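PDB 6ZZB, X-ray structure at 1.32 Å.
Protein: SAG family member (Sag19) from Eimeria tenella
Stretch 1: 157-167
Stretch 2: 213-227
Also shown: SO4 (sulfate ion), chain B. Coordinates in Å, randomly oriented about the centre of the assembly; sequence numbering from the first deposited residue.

Stretch 1 (157-167) NFEPSTGTYDV
Stretch 2 213-227: PLRKEDKPFTAELYN

The two segments run antiparallel, with Pro160 near Ala223 (CA to CA 5.3 Å), Thr164 near Lys219 (4.5 Å) and Asp166 near Lys216 (5.1 Å). Stretch 1 has no regular secondary structure; stretch 2 is loop until a helix begins at Ala223.

Backbone pairing centres on Tyr165, whose phi/psi of -84/118° extends the chain. Its N donates to Asp218 O (2.8 Å), and its O accepts from Glu217 N (3.1 Å). Both partners belong to a type II turn from Arg215 to Asp218, closed by Asp218 N to Arg215 O (3.0 Å); Glu217 takes the positive phi (79°) typical of its third position. Asp218 (chi1 m) braces the turn, its OD2 accepting from Arg215 N at 2.9 Å. Lys216 CA also approaches Tyr165 O at 3.2 Å, a CA-H...O contact.

The apolar contacts are made mostly by rings. Phe158 (chi1 t, chi2 88°) directs its edge at the face of Tyr226 (chi1 t), centroids 5.2 Å apart and planes at 65°. Phe158 CZ also reaches Phe221 CD2 (3.7 Å) and Pro220 CG (3.9 Å). Pro160, compact and rigid, packs its CD against Tyr226 CD2 (3.6 Å) and its CG against Ala223 CB (4.1 Å) and CA (3.7 Å) at the helix start. Thr222 (chi1 p) caps that helix: its OG1 accepts from Leu225 N at 3.1 Å. Tyr165 (chi1 t) receives Leu214 CB over one ring face.

Polar links, some through water, accompany this cluster. The long side chain of Lys219 (m, t, t, t) carries NZ to Ser161 O (3.0 Å), and one water bridges the same two atoms. Lys216 NZ and Asp166 OD1, 4.6 Å apart, are too distant for a salt bridge but share a water. Another water accepts from Phe221 N (3.2 Å) and lies within hydrogen-bonding distance of Gly163 O (2.9 Å) and Pro160 O (3.0 Å).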

# COMPACT_ATOMS: atom_id res chain seq x y z
N ASN A 157 -21.43 -3.57 -0.19
CA ASN A 157 -22.11 -4.85 0.11
C ASN A 157 -21.10 -5.98 0.38
O ASN A 157 -21.54 -7.09 0.66
CB ASN A 157 -23.08 -5.23 -1.00
CG ASN A 157 -24.28 -4.32 -0.98
OD1 ASN A 157 -24.99 -4.32 0.02
ND2 ASN A 157 -24.45 -3.54 -2.03
N PHE A 158 -19.80 -5.69 0.37
CA PHE A 158 -18.78 -6.63 0.89
C PHE A 158 -19.26 -7.26 2.19
O PHE A 158 -19.65 -6.55 3.14
CB PHE A 158 -17.47 -5.88 1.12
CG PHE A 158 -16.39 -6.76 1.69
CD1 PHE A 158 -15.55 -7.49 0.87
CD2 PHE A 158 -16.22 -6.82 3.06
CE1 PHE A 158 -14.56 -8.30 1.42
CE2 PHE A 158 -15.25 -7.65 3.61
CZ PHE A 158 -14.43 -8.38 2.78
N GLU A 159 -19.19 -8.59 2.25
CA GLU A 159 -19.38 -9.41 3.47
C GLU A 159 -18.10 -10.21 3.65
O GLU A 159 -17.61 -10.77 2.68
CB GLU A 159 -20.52 -10.43 3.32
CG GLU A 159 -21.92 -9.86 3.35
CD GLU A 159 -22.93 -10.99 3.51
OE1 GLU A 159 -23.58 -11.33 2.51
OE2 GLU A 159 -23.03 -11.55 4.63
N PRO A 160 -17.59 -10.34 4.88
CA PRO A 160 -16.34 -11.07 5.08
C PRO A 160 -16.39 -12.56 4.69
O PRO A 160 -15.37 -13.11 4.28
CB PRO A 160 -16.07 -10.88 6.58
CG PRO A 160 -17.43 -10.56 7.19
CD PRO A 160 -18.14 -9.77 6.11
N SER A 161 -17.55 -13.21 4.79
CA SER A 161 -17.62 -14.66 4.49
C SER A 161 -17.53 -14.92 2.99
O SER A 161 -17.06 -16.01 2.62
CB SER A 161 -18.83 -15.30 5.10
OG SER A 161 -20.00 -14.72 4.59
N THR A 162 -17.94 -13.97 2.14
CA THR A 162 -17.98 -14.17 0.67
C THR A 162 -16.97 -13.28 -0.04
O THR A 162 -16.54 -13.67 -1.14
CB THR A 162 -19.36 -13.91 0.08
OG1 THR A 162 -19.76 -12.57 0.37
CG2 THR A 162 -20.42 -14.87 0.59
N GLY A 163 -16.63 -12.13 0.53
CA GLY A 163 -15.86 -11.09 -0.18
C GLY A 163 -14.40 -11.52 -0.33
O GLY A 163 -13.78 -11.95 0.65
N THR A 164 -13.89 -11.39 -1.54
CA THR A 164 -12.48 -11.70 -1.85
C THR A 164 -11.82 -10.43 -2.37
O THR A 164 -12.51 -9.50 -2.80
CB THR A 164 -12.33 -12.87 -2.83
OG1 THR A 164 -12.81 -12.49 -4.11
CG2 THR A 164 -13.06 -14.11 -2.34
N TYR A 165 -10.50 -10.46 -2.38
CA TYR A 165 -9.71 -9.30 -2.80
C TYR A 165 -9.62 -9.33 -4.31
O TYR A 165 -9.06 -10.31 -4.85
CB TYR A 165 -8.32 -9.32 -2.15
CG TYR A 165 -7.51 -8.13 -2.60
CD1 TYR A 165 -7.72 -6.87 -2.07
CD2 TYR A 165 -6.59 -8.25 -3.63
CE1 TYR A 165 -7.00 -5.76 -2.50
CE2 TYR A 165 -5.88 -7.15 -4.09
CZ TYR A 165 -6.11 -5.90 -3.54
OH TYR A 165 -5.37 -4.82 -3.98
N ASP A 166 -10.15 -8.33 -5.00
CA ASP A 166 -9.99 -8.21 -6.46
C ASP A 166 -9.83 -6.73 -6.76
O ASP A 166 -10.82 -5.96 -6.68
CB ASP A 166 -11.19 -8.84 -7.16
CG ASP A 166 -11.16 -8.71 -8.67
OD1 ASP A 166 -10.18 -8.14 -9.23
OD2 ASP A 166 -12.13 -9.18 -9.28
N VAL A 167 -8.63 -6.35 -7.14
CA VAL A 167 -8.28 -4.91 -7.32
C VAL A 167 -9.04 -4.33 -8.52
O VAL A 167 -9.04 -3.10 -8.65
CB VAL A 167 -6.74 -4.77 -7.42
CG1 VAL A 167 -6.19 -5.32 -8.73
CG2 VAL A 167 -6.28 -3.34 -7.16
N PRO A 213 1.84 -10.68 0.61
CA PRO A 213 0.85 -9.83 -0.03
C PRO A 213 -0.52 -10.48 -0.15
O PRO A 213 -0.62 -11.67 -0.45
CB PRO A 213 1.43 -9.58 -1.43
CG PRO A 213 2.30 -10.81 -1.70
CD PRO A 213 2.87 -11.14 -0.33
N LEU A 214 -1.57 -9.67 -0.05
CA LEU A 214 -2.89 -10.09 -0.53
C LEU A 214 -2.83 -10.36 -2.02
O LEU A 214 -2.22 -9.57 -2.77
CB LEU A 214 -3.95 -9.02 -0.27
CG LEU A 214 -4.39 -8.90 1.17
CD1 LEU A 214 -5.25 -7.65 1.29
CD2 LEU A 214 -5.16 -10.15 1.59
N ARG A 215 -3.51 -11.40 -2.47
CA ARG A 215 -3.61 -11.75 -3.90
C ARG A 215 -5.07 -11.96 -4.27
O ARG A 215 -5.87 -12.21 -3.39
CB ARG A 215 -2.71 -12.97 -4.16
CG ARG A 215 -1.26 -12.68 -3.82
CD ARG A 215 -0.36 -13.83 -4.20
NE ARG A 215 -0.39 -14.04 -5.64
CZ ARG A 215 -0.06 -15.17 -6.25
NH1 ARG A 215 0.35 -16.22 -5.55
NH2 ARG A 215 -0.13 -15.24 -7.57
N LYS A 216 -5.35 -11.89 -5.56
CA LYS A 216 -6.71 -12.11 -6.11
C LYS A 216 -7.26 -13.40 -5.50
O LYS A 216 -6.53 -14.42 -5.47
CB LYS A 216 -6.69 -12.12 -7.63
CG LYS A 216 -8.03 -11.84 -8.27
CD LYS A 216 -8.04 -12.13 -9.73
CE LYS A 216 -9.41 -12.01 -10.34
NZ LYS A 216 -9.30 -11.83 -11.80
N GLU A 217 -8.50 -13.31 -5.02
CA GLU A 217 -9.33 -14.39 -4.40
C GLU A 217 -8.97 -14.67 -2.93
O GLU A 217 -9.76 -15.36 -2.30
CB GLU A 217 -9.36 -15.67 -5.24
CG GLU A 217 -10.13 -15.50 -6.53
CD GLU A 217 -10.68 -16.78 -7.13
OE1 GLU A 217 -11.34 -17.55 -6.40
OE2 GLU A 217 -10.46 -17.01 -8.33
N ASP A 218 -7.94 -14.06 -2.32
CA ASP A 218 -7.80 -14.11 -0.85
C ASP A 218 -9.03 -13.48 -0.21
O ASP A 218 -9.54 -12.48 -0.75
CB ASP A 218 -6.57 -13.35 -0.35
CG ASP A 218 -5.25 -14.02 -0.70
OD1 ASP A 218 -5.29 -15.18 -1.16
OD2 ASP A 218 -4.21 -13.38 -0.51
N LYS A 219 -9.47 -14.04 0.92
CA LYS A 219 -10.49 -13.42 1.79
C LYS A 219 -9.76 -12.49 2.74
O LYS A 219 -8.99 -12.92 3.59
CB LYS A 219 -11.28 -14.53 2.48
CG LYS A 219 -12.12 -15.34 1.51
CD LYS A 219 -13.21 -16.14 2.16
CE LYS A 219 -14.08 -16.84 1.13
NZ LYS A 219 -14.91 -17.88 1.77
N PRO A 220 -9.85 -11.16 2.55
CA PRO A 220 -9.04 -10.26 3.35
C PRO A 220 -9.36 -10.17 4.84
O PRO A 220 -8.48 -9.90 5.60
CB PRO A 220 -9.26 -8.91 2.65
CG PRO A 220 -10.62 -9.06 2.03
CD PRO A 220 -10.64 -10.48 1.51
N PHE A 221 -10.60 -10.48 5.24
CA PHE A 221 -11.05 -10.36 6.64
C PHE A 221 -11.85 -11.59 7.07
O PHE A 221 -12.73 -12.02 6.33
CB PHE A 221 -11.95 -9.13 6.81
CG PHE A 221 -11.35 -7.85 6.29
CD1 PHE A 221 -10.26 -7.25 6.91
CD2 PHE A 221 -11.86 -7.27 5.16
CE1 PHE A 221 -9.73 -6.08 6.40
CE2 PHE A 221 -11.33 -6.09 4.66
CZ PHE A 221 -10.28 -5.51 5.29
N THR A 222 -11.57 -12.06 8.27
CA THR A 222 -12.50 -12.97 8.99
C THR A 222 -13.72 -12.17 9.42
O THR A 222 -13.64 -10.92 9.57
CB THR A 222 -11.84 -13.60 10.21
OG1 THR A 222 -11.54 -12.55 11.13
CG2 THR A 222 -10.62 -14.41 9.86
N ALA A 223 -14.84 -12.85 9.65
CA ALA A 223 -16.04 -12.21 10.22
C ALA A 223 -15.70 -11.55 11.56
O ALA A 223 -16.21 -10.46 11.80
CB ALA A 223 -17.16 -13.22 10.34
N GLU A 224 -14.86 -12.17 12.39
CA GLU A 224 -14.56 -11.68 13.75
C GLU A 224 -13.86 -10.33 13.59
O GLU A 224 -14.22 -9.36 14.27
CB GLU A 224 -13.70 -12.71 14.48
CG GLU A 224 -13.40 -12.34 15.90
CD GLU A 224 -12.51 -13.33 16.63
OE1 GLU A 224 -11.83 -14.15 15.96
OE2 GLU A 224 -12.48 -13.27 17.87
N LEU A 225 -12.85 -10.27 12.71
CA LEU A 225 -12.12 -9.00 12.52
C LEU A 225 -13.07 -7.95 11.92
O LEU A 225 -13.09 -6.81 12.41
CB LEU A 225 -10.88 -9.21 11.64
CG LEU A 225 -10.14 -7.92 11.31
CD1 LEU A 225 -9.68 -7.22 12.57
CD2 LEU A 225 -8.96 -8.19 10.39
N TYR A 226 -13.87 -8.31 10.92
CA TYR A 226 -14.76 -7.34 10.24
C TYR A 226 -15.76 -6.78 11.25
O TYR A 226 -15.97 -5.56 11.28
CB TYR A 226 -15.41 -7.93 8.99
CG TYR A 226 -15.81 -6.87 7.99
CD1 TYR A 226 -14.87 -6.05 7.39
CD2 TYR A 226 -17.13 -6.65 7.68
CE1 TYR A 226 -15.23 -5.05 6.50
CE2 TYR A 226 -17.52 -5.68 6.77
CZ TYR A 226 -16.57 -4.87 6.18
OH TYR A 226 -16.92 -3.89 5.29
N ASN A 227 -16.32 -7.65 12.10
CA ASN A 227 -17.27 -7.21 13.16
C ASN A 227 -16.55 -6.24 14.10
O ASN A 227 -17.18 -5.24 14.48
CB ASN A 227 -17.86 -8.39 13.93
CG ASN A 227 -18.82 -9.22 13.10
OD1 ASN A 227 -19.04 -10.40 13.38
ND2 ASN A 227 -19.39 -8.63 12.06
S SO4 B . -20.51 -2.77 -3.82
O1 SO4 B . -19.23 -3.10 -3.23
O2 SO4 B . -20.87 -3.78 -4.76
O3 SO4 B . -20.38 -1.51 -4.51
O4 SO4 B . -21.53 -2.65 -2.80
O HOH W 1 -19.35 -4.04 4.30
O HOH W 2 -13.07 -11.45 3.40
O HOH W 3 -15.61 -17.36 4.42
O HOH W 4 -10.92 -12.21 -5.91
O HOH W 5 -8.78 -9.07 -11.35